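Local coordinates for competence protein PILN (Thermus thermophilus, PDB 4BHQ) that probably helps build the inner-membrane platform that starts type IV pilus assembly, its periplasmic domain being of a family known for dimerization, at residues A50-W53 with S54-A58; R120-R123 with A124-S128. All coordinates share one frame; numbering follows the deposited sequence.

In the fold
Contact 1 (50-58) comes first along the chain and contact 2 (120-128) follows well after it. Each is local: contact 1 is the start of helix 53-63, reached from the preceding loop, and contact 2 is the end of helix 115-124 and the loop leading to strand 131-141. Their centres are about 24 Å apart, their nearest atoms about 10 Å, and they lie on opposite sides of the chain's centre. Contact 1 leans on strand 73-82 and contact 2 on strand 131-141, the two outermost strands of the antiparallel sheet within this chain. Both also reach the second subunit, consistent with a domain assigned to a dimerization family.

Contact 1 (A50-W53 with S54-A58); sequences AVPW and SQYLA
V51 CG1 stands anti to the backbone N (chi1 169°) and Y56 CG anti to its own carbonyl carbon (chi1 -76°); these torsions bring the valine methyl to 4.0 Å from Y56 CE2, the two side chains crossing at about a right angle. The same CG1 lies 3.5 Å above the W53 ring plane, over its centre, in a CH-pi geometry. P52, the N-cap residue and centre of an inverse gamma turn, places its CG and CD against Y56 CE2. Its O accepts a hydrogen bond from Q55 N at 3.1 Å, the donor above the carbonyl plane, and a weak one from Y56 N. By contrast, L57 N meets W53 O at 2.9 Å almost straight (174°). Q55 OE1 comes to 3.5 Å from P52 CB and to 2.7 Å from S54 OG, its hydrogen-bond donor. With an alanine in place of Q55, S54 OG would probably lose this acceptor, P52 CB its neighbour OE1, and R76 O its weak bond from NE2. S54 OG also bonds S77 OG, while L57 and A58 rest on V78 and L75 of strand 73-82; L57 also packs on L57 of the second subunit.

Contact 2 (R120-R123 with A124-S128); sequences RFIR and AFETS
F121 and F125, one helical turn apart, bring their rings together where helix 115-124 ends and the chain turns toward strand 131-141. The helical bond from A124 N to R120 O (3.0 Å) gives way to an i to i+3 bond from F125 N to I122 O, and R123 O then accepts E126 N at 2.9 Å and, weakly, T127 N. The change to mostly three-residue spacing is that of a tightened, 3-10-like last turn, although the weak T127 N to R123 O bond still spans four residues.

The two phenylalanines take different first torsions. F121 CG is anti to its backbone N (chi1 -176°), which swings the ring toward the helix end; F125 CG is instead anti to its carbonyl carbon (chi1 -69°), leaning back toward the preceding turn. F125 CE2 consequently sits over one face of the F121 ring, offset toward the rim, and comes to 3.7 Å from both F121 CE1 and F121 CZ. The ring planes meet at 50° with centroids 5.2 Å apart, an oblique pair that is neither a stack nor T-shaped. F149 also meets the F121 ring, and F60 of the second subunit meets that of F125, so the aromatic cluster runs across the dimer interface.

R123 is extended from CG to NE, and E126 is extended beyond CG, leaving R123 NE and E126 OE1 5.9 Å apart without charged contact. R120 instead directs NH2 to a salt bridge with E72. At the F125 ring's edge, near its plane, the carbonyl oxygen F121 O lies 3.2 Å from F125 CD2.

Contact 1 (A50-W53 with S54-A58)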
loop_
_atom_site.group_PDB
_atom_site.type_symbol
_atom_site.label_atom_id
_atom_site.label_comp_id
_atom_site.label_asym_id
_atom_site.label_seq_id
_atom_site.Cartn_x
_atom_site.Cartn_y
_atom_site.Cartn_z
ATOM N N ALA A 50 5.382 -9.420 16.231
ATOM C CA ALA A 50 4.338 -8.805 17.090
ATOM C C ALA A 50 3.097 -8.503 16.230
ATOM O O ALA A 50 2.292 -9.377 15.973
ATOM C CB ALA A 50 4.876 -7.540 17.766
ATOM N N VAL A 51 2.953 -7.269 15.778
ATOM C CA VAL A 51 1.888 -6.888 14.870
ATOM C C VAL A 51 2.226 -7.382 13.434
ATOM O O VAL A 51 3.261 -7.030 12.889
ATOM C CB VAL A 51 1.762 -5.340 14.891
ATOM C CG1 VAL A 51 0.846 -4.841 13.770
ATOM C CG2 VAL A 51 1.244 -4.895 16.257
ATOM N N PRO A 52 1.328 -8.142 12.791
ATOM C CA PRO A 52 1.630 -8.554 11.403
ATOM C C PRO A 52 1.400 -7.385 10.386
ATOM O O PRO A 52 0.397 -7.394 9.618
ATOM C CB PRO A 52 0.602 -9.654 11.124
ATOM C CG PRO A 52 -0.566 -9.349 12.088
ATOM C CD PRO A 52 0.026 -8.663 13.294
ATOM N N TRP A 53 2.304 -6.429 10.402
ATOM C CA TRP A 53 2.197 -5.220 9.556
ATOM C C TRP A 53 2.000 -5.515 8.127
ATOM O O TRP A 53 1.254 -4.837 7.452
ATOM C CB TRP A 53 3.513 -4.443 9.701
ATOM C CG TRP A 53 3.612 -3.787 11.057
ATOM C CD1 TRP A 53 4.496 -4.048 12.097
ATOM C CD2 TRP A 53 2.784 -2.692 11.524
ATOM N NE1 TRP A 53 4.243 -3.207 13.138
ATOM C CE2 TRP A 53 3.237 -2.375 12.850
ATOM C CE3 TRP A 53 1.744 -1.955 10.958
ATOM C CZ2 TRP A 53 2.687 -1.363 13.567
ATOM C CZ3 TRP A 53 1.158 -0.987 11.732
ATOM C CH2 TRP A 53 1.621 -0.692 12.979
ATOM N N SER A 54 2.657 -6.569 7.622
ATOM C CA SER A 54 2.625 -6.876 6.204
ATOM C C SER A 54 1.225 -7.238 5.699
ATOM O O SER A 54 0.845 -6.923 4.552
ATOM C CB SER A 54 3.675 -7.953 5.911
ATOM O OG SER A 54 3.154 -9.196 6.392
ATOM N N GLN A 55 0.429 -7.790 6.587
ATOM C CA GLN A 55 -0.998 -8.130 6.260
ATOM C C GLN A 55 -1.909 -6.888 6.352
ATOM O O GLN A 55 -2.836 -6.735 5.555
ATOM C CB GLN A 55 -1.531 -9.230 7.238
ATOM C CG GLN A 55 -1.104 -10.687 6.799
ATOM C CD GLN A 55 0.406 -10.797 6.754
ATOM O OE1 GLN A 55 1.100 -10.407 7.693
ATOM N NE2 GLN A 55 0.922 -11.248 5.649
ATOM N N TYR A 56 -1.675 -6.033 7.345
ATOM C CA TYR A 56 -2.477 -4.812 7.493
ATOM C C TYR A 56 -2.215 -3.892 6.308
ATOM O O TYR A 56 -3.135 -3.291 5.764
ATOM C CB TYR A 56 -2.185 -4.095 8.810
ATOM C CG TYR A 56 -2.811 -4.761 10.053
ATOM C CD1 TYR A 56 -4.182 -4.680 10.298
ATOM C CD2 TYR A 56 -2.020 -5.451 10.976
ATOM C CE1 TYR A 56 -4.763 -5.207 11.412
ATOM C CE2 TYR A 56 -2.558 -5.991 12.116
ATOM C CZ TYR A 56 -3.942 -5.890 12.318
ATOM O OH TYR A 56 -4.477 -6.438 13.424
ATOM N N LEU A 57 -0.926 -3.746 5.950
ATOM C CA LEU A 57 -0.570 -2.958 4.749
ATOM C C LEU A 57 -1.156 -3.577 3.483
ATOM O O LEU A 57 -1.708 -2.826 2.615
ATOM C CB LEU A 57 0.967 -2.841 4.677
ATOM C CG LEU A 57 1.597 -2.089 3.498
ATOM C CD1 LEU A 57 0.949 -0.691 3.407
ATOM C CD2 LEU A 57 3.140 -2.013 3.671
ATOM N N ALA A 58 -1.055 -4.873 3.314
ATOM C CA ALA A 58 -1.709 -5.466 2.084
ATOM C C ALA A 58 -3.211 -5.127 2.057
ATOM O O ALA A 58 -3.737 -4.754 1.036
ATOM C CB ALA A 58 -1.514 -7.031 2.062
#

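Contact 2 (R120-R123 with A124-S128)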
loop_
_atom_site.group_PDB
_atom_site.type_symbol
_atom_site.label_atom_id
_atom_site.label_comp_id
_atom_site.label_asym_id
_atom_site.label_seq_id
_atom_site.Cartn_x
_atom_site.Cartn_y
_atom_site.Cartn_z
ATOM N N ARG A 120 0.892 -6.888 -16.454
ATOM C CA ARG A 120 0.775 -5.405 -16.219
ATOM C C ARG A 120 1.376 -4.948 -14.887
ATOM O O ARG A 120 2.013 -3.899 -14.816
ATOM C CB ARG A 120 -0.688 -4.964 -16.264
ATOM C CG ARG A 120 -1.330 -5.088 -17.670
ATOM C CD ARG A 120 -2.724 -4.418 -17.761
ATOM N NE ARG A 120 -3.766 -5.160 -17.032
ATOM C CZ ARG A 120 -4.571 -6.060 -17.619
ATOM N NH1 ARG A 120 -4.469 -6.332 -18.920
ATOM N NH2 ARG A 120 -5.499 -6.697 -16.932
ATOM N N PHE A 121 1.213 -5.765 -13.842
ATOM C CA PHE A 121 1.749 -5.417 -12.502
ATOM C C PHE A 121 3.246 -5.441 -12.577
ATOM O O PHE A 121 3.941 -4.478 -12.120
ATOM C CB PHE A 121 1.233 -6.444 -11.441
ATOM C CG PHE A 121 1.652 -6.112 -10.027
ATOM C CD1 PHE A 121 2.908 -6.527 -9.531
ATOM C CD2 PHE A 121 0.813 -5.331 -9.205
ATOM C CE1 PHE A 121 3.293 -6.210 -8.216
ATOM C CE2 PHE A 121 1.173 -5.027 -7.874
ATOM C CZ PHE A 121 2.422 -5.466 -7.374
ATOM N N ILE A 122 3.794 -6.522 -13.148
ATOM C CA ILE A 122 5.251 -6.625 -13.232
ATOM C C ILE A 122 5.811 -5.454 -14.037
ATOM O O ILE A 122 6.791 -4.787 -13.592
ATOM C CB ILE A 122 5.691 -7.947 -13.859
ATOM C CG1 ILE A 122 5.311 -9.118 -12.948
ATOM C CG2 ILE A 122 7.202 -7.932 -14.120
ATOM C CD1 ILE A 122 5.444 -10.475 -13.636
ATOM N N ARG A 123 5.201 -5.171 -15.175
ATOM C CA ARG A 123 5.758 -4.116 -16.090
ATOM C C ARG A 123 5.697 -2.738 -15.451
ATOM O O ARG A 123 6.552 -1.918 -15.719
ATOM C CB ARG A 123 5.004 -4.077 -17.443
ATOM C CG ARG A 123 5.407 -5.254 -18.343
ATOM C CD ARG A 123 4.787 -5.136 -19.754
ATOM N NE ARG A 123 5.019 -6.317 -20.616
ATOM C CZ ARG A 123 4.191 -6.730 -21.598
ATOM N NH1 ARG A 123 3.070 -6.064 -21.894
ATOM N NH2 ARG A 123 4.478 -7.825 -22.301
ATOM N N ALA A 124 4.671 -2.480 -14.607
ATOM C CA ALA A 124 4.616 -1.156 -13.914
ATOM C C ALA A 124 5.899 -0.894 -13.193
ATOM O O ALA A 124 6.318 0.252 -13.040
ATOM C CB ALA A 124 3.435 -1.092 -12.898
ATOM N N PHE A 125 6.533 -1.956 -12.647
ATOM C CA PHE A 125 7.739 -1.701 -11.859
ATOM C C PHE A 125 9.045 -1.764 -12.681
ATOM O O PHE A 125 10.126 -1.650 -12.138
ATOM C CB PHE A 125 7.781 -2.674 -10.660
ATOM C CG PHE A 125 6.702 -2.363 -9.648
ATOM C CD1 PHE A 125 6.877 -1.345 -8.722
ATOM C CD2 PHE A 125 5.443 -3.004 -9.725
ATOM C CE1 PHE A 125 5.856 -1.049 -7.791
ATOM C CE2 PHE A 125 4.446 -2.709 -8.819
ATOM C CZ PHE A 125 4.620 -1.717 -7.870
ATOM N N GLU A 126 8.925 -1.960 -13.986
ATOM C CA GLU A 126 10.109 -2.006 -14.837
ATOM C C GLU A 126 10.308 -0.731 -15.631
ATOM O O GLU A 126 11.407 -0.439 -16.026
ATOM C CB GLU A 126 9.993 -3.184 -15.804
ATOM C CG GLU A 126 10.376 -4.463 -15.144
ATOM C CD GLU A 126 10.383 -5.629 -16.106
ATOM O OE1 GLU A 126 9.848 -5.490 -17.258
ATOM O OE2 GLU A 126 10.952 -6.692 -15.674
ATOM N N THR A 127 9.233 0.011 -15.841
ATOM C CA THR A 127 9.250 1.165 -16.676
ATOM C C THR A 127 9.457 2.407 -15.824
ATOM O O THR A 127 9.217 3.513 -16.298
ATOM C CB THR A 127 7.923 1.313 -17.464
ATOM O OG1 THR A 127 6.835 1.447 -16.546
ATOM C CG2 THR A 127 7.654 0.091 -18.384
ATOM N N SER A 128 9.889 2.251 -14.570
ATOM C CA SER A 128 10.201 3.424 -13.781
ATOM C C SER A 128 11.655 3.456 -13.309
ATOM O O SER A 128 12.167 2.459 -12.794
ATOM C CB SER A 128 9.264 3.530 -12.593
ATOM O OG SER A 128 9.794 4.504 -11.702
#